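PDB 3HYW: sulfide-quinone reductase from Aquifex aeolicus, which oxidises hydrogen sulfide with FAD as cofactor and passes the electrons to a quinone, building polysulfur products that are probably released as cyclooctasulfur. Local coordinates for residues Ala16-Leu28 and Ala321-Arg333. Residues are numbered along the deposited sequence; the frame is centred on the assembly and turned at random.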
loop_
_atom_site.group_PDB
_atom_site.type_symbol
_atom_site.label_atom_id
_atom_site.label_comp_id
_atom_site.label_asym_id
_atom_site.label_seq_id
_atom_site.Cartn_x
_atom_site.Cartn_y
_atom_site.Cartn_z
ATOM N N ALA A 16 -13.611 3.044 38.381
ATOM C CA ALA A 16 -12.370 3.826 38.411
ATOM C C ALA A 16 -12.542 5.146 39.155
ATOM O O ALA A 16 -11.692 5.519 39.958
ATOM C CB ALA A 16 -11.841 4.071 36.991
ATOM N N THR A 17 -13.643 5.846 38.897
ATOM C CA THR A 17 -13.916 7.111 39.579
ATOM C C THR A 17 -14.162 6.907 41.080
ATOM O O THR A 17 -13.572 7.603 41.895
ATOM C CB THR A 17 -15.085 7.897 38.918
ATOM O OG1 THR A 17 -14.937 7.864 37.491
ATOM C CG2 THR A 17 -15.069 9.359 39.380
ATOM N N ALA A 18 -15.022 5.954 41.436
ATOM C CA ALA A 18 -15.286 5.629 42.843
ATOM C C ALA A 18 -14.023 5.239 43.620
ATOM O O ALA A 18 -13.812 5.731 44.730
ATOM C CB ALA A 18 -16.342 4.540 42.961
ATOM N N TYR A 19 -13.197 4.360 43.045
ATOM C CA TYR A 19 -11.951 3.949 43.698
ATOM C C TYR A 19 -10.958 5.109 43.791
ATOM O O TYR A 19 -10.293 5.270 44.816
ATOM C CB TYR A 19 -11.300 2.762 42.977
ATOM C CG TYR A 19 -11.978 1.403 43.149
ATOM C CD1 TYR A 19 -13.286 1.288 43.637
ATOM C CD2 TYR A 19 -11.324 0.235 42.759
ATOM C CE1 TYR A 19 -13.899 0.040 43.763
ATOM C CE2 TYR A 19 -11.931 -1.005 42.874
ATOM C CZ TYR A 19 -13.210 -1.100 43.376
ATOM O OH TYR A 19 -13.802 -2.337 43.484
ATOM N N ASN A 20 -10.867 5.919 42.734
ATOM C CA ASN A 20 -9.956 7.072 42.739
ATOM C C ASN A 20 -10.346 8.052 43.845
ATOM O O ASN A 20 -9.493 8.515 44.595
ATOM C CB ASN A 20 -9.942 7.805 41.394
ATOM C CG ASN A 20 -9.094 7.115 40.337
ATOM O OD1 ASN A 20 -8.020 6.583 40.615
ATOM N ND2 ASN A 20 -9.574 7.145 39.101
ATOM N N LEU A 21 -11.642 8.342 43.943
ATOM C CA LEU A 21 -12.185 9.186 45.007
ATOM C C LEU A 21 -11.931 8.625 46.403
ATOM O O LEU A 21 -11.556 9.368 47.320
ATOM C CB LEU A 21 -13.682 9.403 44.796
ATOM C CG LEU A 21 -14.096 10.411 43.719
ATOM C CD1 LEU A 21 -15.576 10.264 43.433
ATOM C CD2 LEU A 21 -13.760 11.848 44.141
ATOM N N ARG A 22 -12.136 7.317 46.562
ATOM C CA ARG A 22 -11.954 6.667 47.860
ATOM C C ARG A 22 -10.506 6.739 48.348
ATOM O O ARG A 22 -10.251 6.988 49.534
ATOM C CB ARG A 22 -12.468 5.217 47.831
ATOM C CG ARG A 22 -12.127 4.366 49.070
ATOM C CD ARG A 22 -12.619 4.988 50.405
ATOM N NE ARG A 22 -14.079 5.015 50.537
ATOM C CZ ARG A 22 -14.816 6.105 50.749
ATOM N NH1 ARG A 22 -14.252 7.307 50.858
ATOM N NH2 ARG A 22 -16.135 5.996 50.859
ATOM N N ASN A 23 -9.570 6.542 47.427
ATOM C CA ASN A 23 -8.150 6.536 47.758
ATOM C C ASN A 23 -7.624 7.947 48.024
ATOM O O ASN A 23 -6.712 8.140 48.832
ATOM C CB ASN A 23 -7.349 5.815 46.658
ATOM C CG ASN A 23 -7.547 4.288 46.688
ATOM O OD1 ASN A 23 -7.983 3.680 45.709
ATOM N ND2 ASN A 23 -7.241 3.677 47.824
ATOM N N LEU A 24 -8.225 8.926 47.350
ATOM C CA LEU A 24 -7.918 10.340 47.548
ATOM C C LEU A 24 -8.494 10.883 48.862
ATOM O O LEU A 24 -7.862 11.701 49.541
ATOM C CB LEU A 24 -8.467 11.154 46.374
ATOM C CG LEU A 24 -7.567 11.645 45.226
ATOM C CD1 LEU A 24 -6.397 10.745 44.918
ATOM C CD2 LEU A 24 -8.390 11.900 43.969
ATOM N N MET A 25 -9.688 10.413 49.210
ATOM C CA MET A 25 -10.442 10.946 50.339
ATOM C C MET A 25 -11.123 9.804 51.096
ATOM O O MET A 25 -12.256 9.439 50.782
ATOM C CB MET A 25 -11.466 11.967 49.831
ATOM C CG MET A 25 -11.912 12.998 50.847
ATOM S SD MET A 25 -12.888 14.300 50.070
ATOM C CE MET A 25 -11.598 15.368 49.446
ATOM N N PRO A 26 -10.419 9.218 52.086
ATOM C CA PRO A 26 -10.949 8.130 52.915
ATOM C C PRO A 26 -12.274 8.424 53.623
ATOM O O PRO A 26 -13.057 7.501 53.840
ATOM C CB PRO A 26 -9.837 7.911 53.948
ATOM C CG PRO A 26 -8.596 8.324 53.225
ATOM C CD PRO A 26 -9.029 9.542 52.457
ATOM N N ASP A 27 -12.529 9.681 53.980
ATOM C CA ASP A 27 -13.748 10.007 54.725
ATOM C C ASP A 27 -14.953 10.362 53.838
ATOM O O ASP A 27 -16.083 10.431 54.319
ATOM C CB ASP A 27 -13.484 11.068 55.811
ATOM C CG ASP A 27 -13.345 12.477 55.253
ATOM O OD1 ASP A 27 -12.854 12.642 54.110
ATOM O OD2 ASP A 27 -13.731 13.427 55.980
ATOM N N LEU A 28 -14.705 10.546 52.543
ATOM C CA LEU A 28 -15.747 10.846 51.558
ATOM C C LEU A 28 -16.821 9.757 51.548
ATOM O O LEU A 28 -16.496 8.578 51.483
ATOM C CB LEU A 28 -15.120 10.915 50.163
ATOM C CG LEU A 28 -15.449 12.021 49.151
ATOM C CD1 LEU A 28 -15.145 11.550 47.740
ATOM C CD2 LEU A 28 -16.864 12.552 49.244
ATOM N N ALA A 321 -11.507 9.291 34.572
ATOM C CA ALA A 321 -11.772 8.962 35.972
ATOM C C ALA A 321 -10.799 9.623 36.940
ATOM O O ALA A 321 -11.229 10.142 37.975
ATOM C CB ALA A 321 -11.772 7.447 36.170
ATOM N N MET A 322 -9.503 9.603 36.616
ATOM C CA MET A 322 -8.482 10.265 37.449
ATOM C C MET A 322 -8.722 11.769 37.516
ATOM O O MET A 322 -8.676 12.367 38.595
ATOM C CB MET A 322 -7.064 10.038 36.912
ATOM C CG MET A 322 -6.555 8.622 36.936
ATOM S SD MET A 322 -4.910 8.564 36.180
ATOM C CE MET A 322 -4.992 6.965 35.362
ATOM N N ALA A 323 -8.961 12.374 36.353
ATOM C CA ALA A 323 -9.223 13.812 36.262
ATOM C C ALA A 323 -10.470 14.209 37.050
ATOM O O ALA A 323 -10.443 15.179 37.808
ATOM C CB ALA A 323 -9.343 14.245 34.806
ATOM N N VAL A 324 -11.552 13.447 36.885
ATOM C CA VAL A 324 -12.823 13.757 37.550
ATOM C C VAL A 324 -12.715 13.643 39.074
ATOM O O VAL A 324 -13.221 14.502 39.803
ATOM C CB VAL A 324 -13.975 12.881 37.007
ATOM C CG1 VAL A 324 -15.174 12.873 37.971
ATOM C CG2 VAL A 324 -14.393 13.371 35.619
ATOM N N ALA A 325 -12.063 12.581 39.542
ATOM C CA ALA A 325 -11.805 12.391 40.969
ATOM C C ALA A 325 -10.996 13.539 41.580
ATOM O O ALA A 325 -11.349 14.038 42.645
ATOM C CB ALA A 325 -11.132 11.047 41.222
ATOM N N HIS A 326 -9.940 13.979 40.898
ATOM C CA HIS A 326 -9.145 15.125 41.363
ATOM C C HIS A 326 -9.944 16.419 41.358
ATOM O O HIS A 326 -9.842 17.218 42.293
ATOM C CB HIS A 326 -7.870 15.290 40.540
ATOM C CG HIS A 326 -6.765 14.370 40.959
ATOM N ND1 HIS A 326 -5.968 14.618 42.055
ATOM C CD2 HIS A 326 -6.336 13.196 40.438
ATOM C CE1 HIS A 326 -5.090 13.639 42.189
ATOM N NE2 HIS A 326 -5.294 12.763 41.222
ATOM N N ASN A 327 -10.740 16.608 40.304
ATOM C CA ASN A 327 -11.596 17.778 40.168
ATOM C C ASN A 327 -12.628 17.892 41.289
ATOM O O ASN A 327 -12.860 18.984 41.816
ATOM C CB ASN A 327 -12.285 17.776 38.798
ATOM C CG ASN A 327 -11.332 18.105 37.657
ATOM O OD1 ASN A 327 -11.629 17.845 36.485
ATOM N ND2 ASN A 327 -10.185 18.670 37.990
ATOM N N ILE A 328 -13.244 16.763 41.643
ATOM C CA ILE A 328 -14.215 16.701 42.746
ATOM C C ILE A 328 -13.563 16.979 44.101
ATOM O O ILE A 328 -14.062 17.787 44.900
ATOM C CB ILE A 328 -14.955 15.332 42.770
ATOM C CG1 ILE A 328 -15.936 15.242 41.596
ATOM C CG2 ILE A 328 -15.708 15.137 44.096
ATOM C CD1 ILE A 328 -16.527 13.850 41.363
ATOM N N VAL A 329 -12.448 16.301 44.349
ATOM C CA VAL A 329 -11.688 16.443 45.581
ATOM C C VAL A 329 -11.199 17.890 45.763
ATOM O O VAL A 329 -11.338 18.465 46.845
ATOM C CB VAL A 329 -10.525 15.408 45.615
ATOM C CG1 VAL A 329 -9.449 15.797 46.606
ATOM C CG2 VAL A 329 -11.079 14.024 45.928
ATOM N N ASN A 330 -10.665 18.477 44.692
ATOM C CA ASN A 330 -10.188 19.856 44.722
ATOM C C ASN A 330 -11.296 20.887 44.923
ATOM O O ASN A 330 -11.068 21.933 45.532
ATOM C CB ASN A 330 -9.382 20.183 43.469
ATOM C CG ASN A 330 -7.995 19.590 43.506
ATOM O OD1 ASN A 330 -7.621 18.917 44.470
ATOM N ND2 ASN A 330 -7.220 19.832 42.455
ATOM N N ASP A 331 -12.492 20.594 44.416
ATOM C CA ASP A 331 -13.633 21.465 44.683
ATOM C C ASP A 331 -13.981 21.444 46.170
ATOM O O ASP A 331 -14.143 22.505 46.786
ATOM C CB ASP A 331 -14.851 21.092 43.841
ATOM C CG ASP A 331 -15.959 22.118 43.955
ATOM O OD1 ASP A 331 -15.823 23.208 43.359
ATOM O OD2 ASP A 331 -16.955 21.847 44.660
ATOM N N ILE A 332 -14.070 20.238 46.740
ATOM C CA ILE A 332 -14.340 20.046 48.172
ATOM C C ILE A 332 -13.334 20.806 49.045
ATOM O O ILE A 332 -13.709 21.442 50.036
ATOM C CB ILE A 332 -14.329 18.534 48.559
ATOM C CG1 ILE A 332 -15.496 17.800 47.895
ATOM C CG2 ILE A 332 -14.355 18.346 50.105
ATOM C CD1 ILE A 332 -15.461 16.288 48.037
ATOM N N ARG A 333 -12.061 20.740 48.661
ATOM C CA ARG A 333 -10.973 21.310 49.452
ATOM C C ARG A 333 -10.661 22.773 49.120
ATOM O O ARG A 333 -9.690 23.326 49.631
ATOM C CB ARG A 333 -9.715 20.446 49.302
ATOM C CG ARG A 333 -9.814 19.092 49.993
ATOM C CD ARG A 333 -8.624 18.221 49.681
ATOM N NE ARG A 333 -8.680 16.957 50.412
ATOM C CZ ARG A 333 -7.993 15.865 50.087
ATOM N NH1 ARG A 333 -7.183 15.864 49.031
ATOM N NH2 ARG A 333 -8.123 14.766 50.817
HETATM O O HOH W 1 -5.947 13.554 48.211
#
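A16 and A321 meet methyl to methyl, their CB atoms a tight 3.5 Å apart, where helix segments 16-24 and 321-332 cross at -42°, their axes 8.4 Å apart at closest approach. One turn on, A325 is a knob in the hole of T17, N20, L21 and L24. T17 touches with both branches: OG1, hydrogen-bonded to G13 O of the FAD-binding glycine turn, rests on A321 CB, while CG2, anti to the backbone N (OG1 at chi1 -44°), lies 3.8 Å from V324 CG1. With an alanine here, G13 O would probably lose its hydroxyl partner and a gap open beside V324. L21 CD2 packs on I328 CG2 and V329 CG2.

L24 CD2 makes a CH-pi contact, 4.0 Å from the centroid of the H326 ring, over its face. M25 meets V329 and I332 tip to tip; its CE lies over one face of the R333 guanidinium, offset toward the rim, 3.5 Å from NE.

R333 NH2 bonds weakly to L24 O (3.3 Å), and a water bridges NH1 to that oxygen. The chemistry is mainly apolar: alanines at the crossing let the Rossmann-type helix lie close to 314-332, and R333 ties the C-terminal ends weakly together.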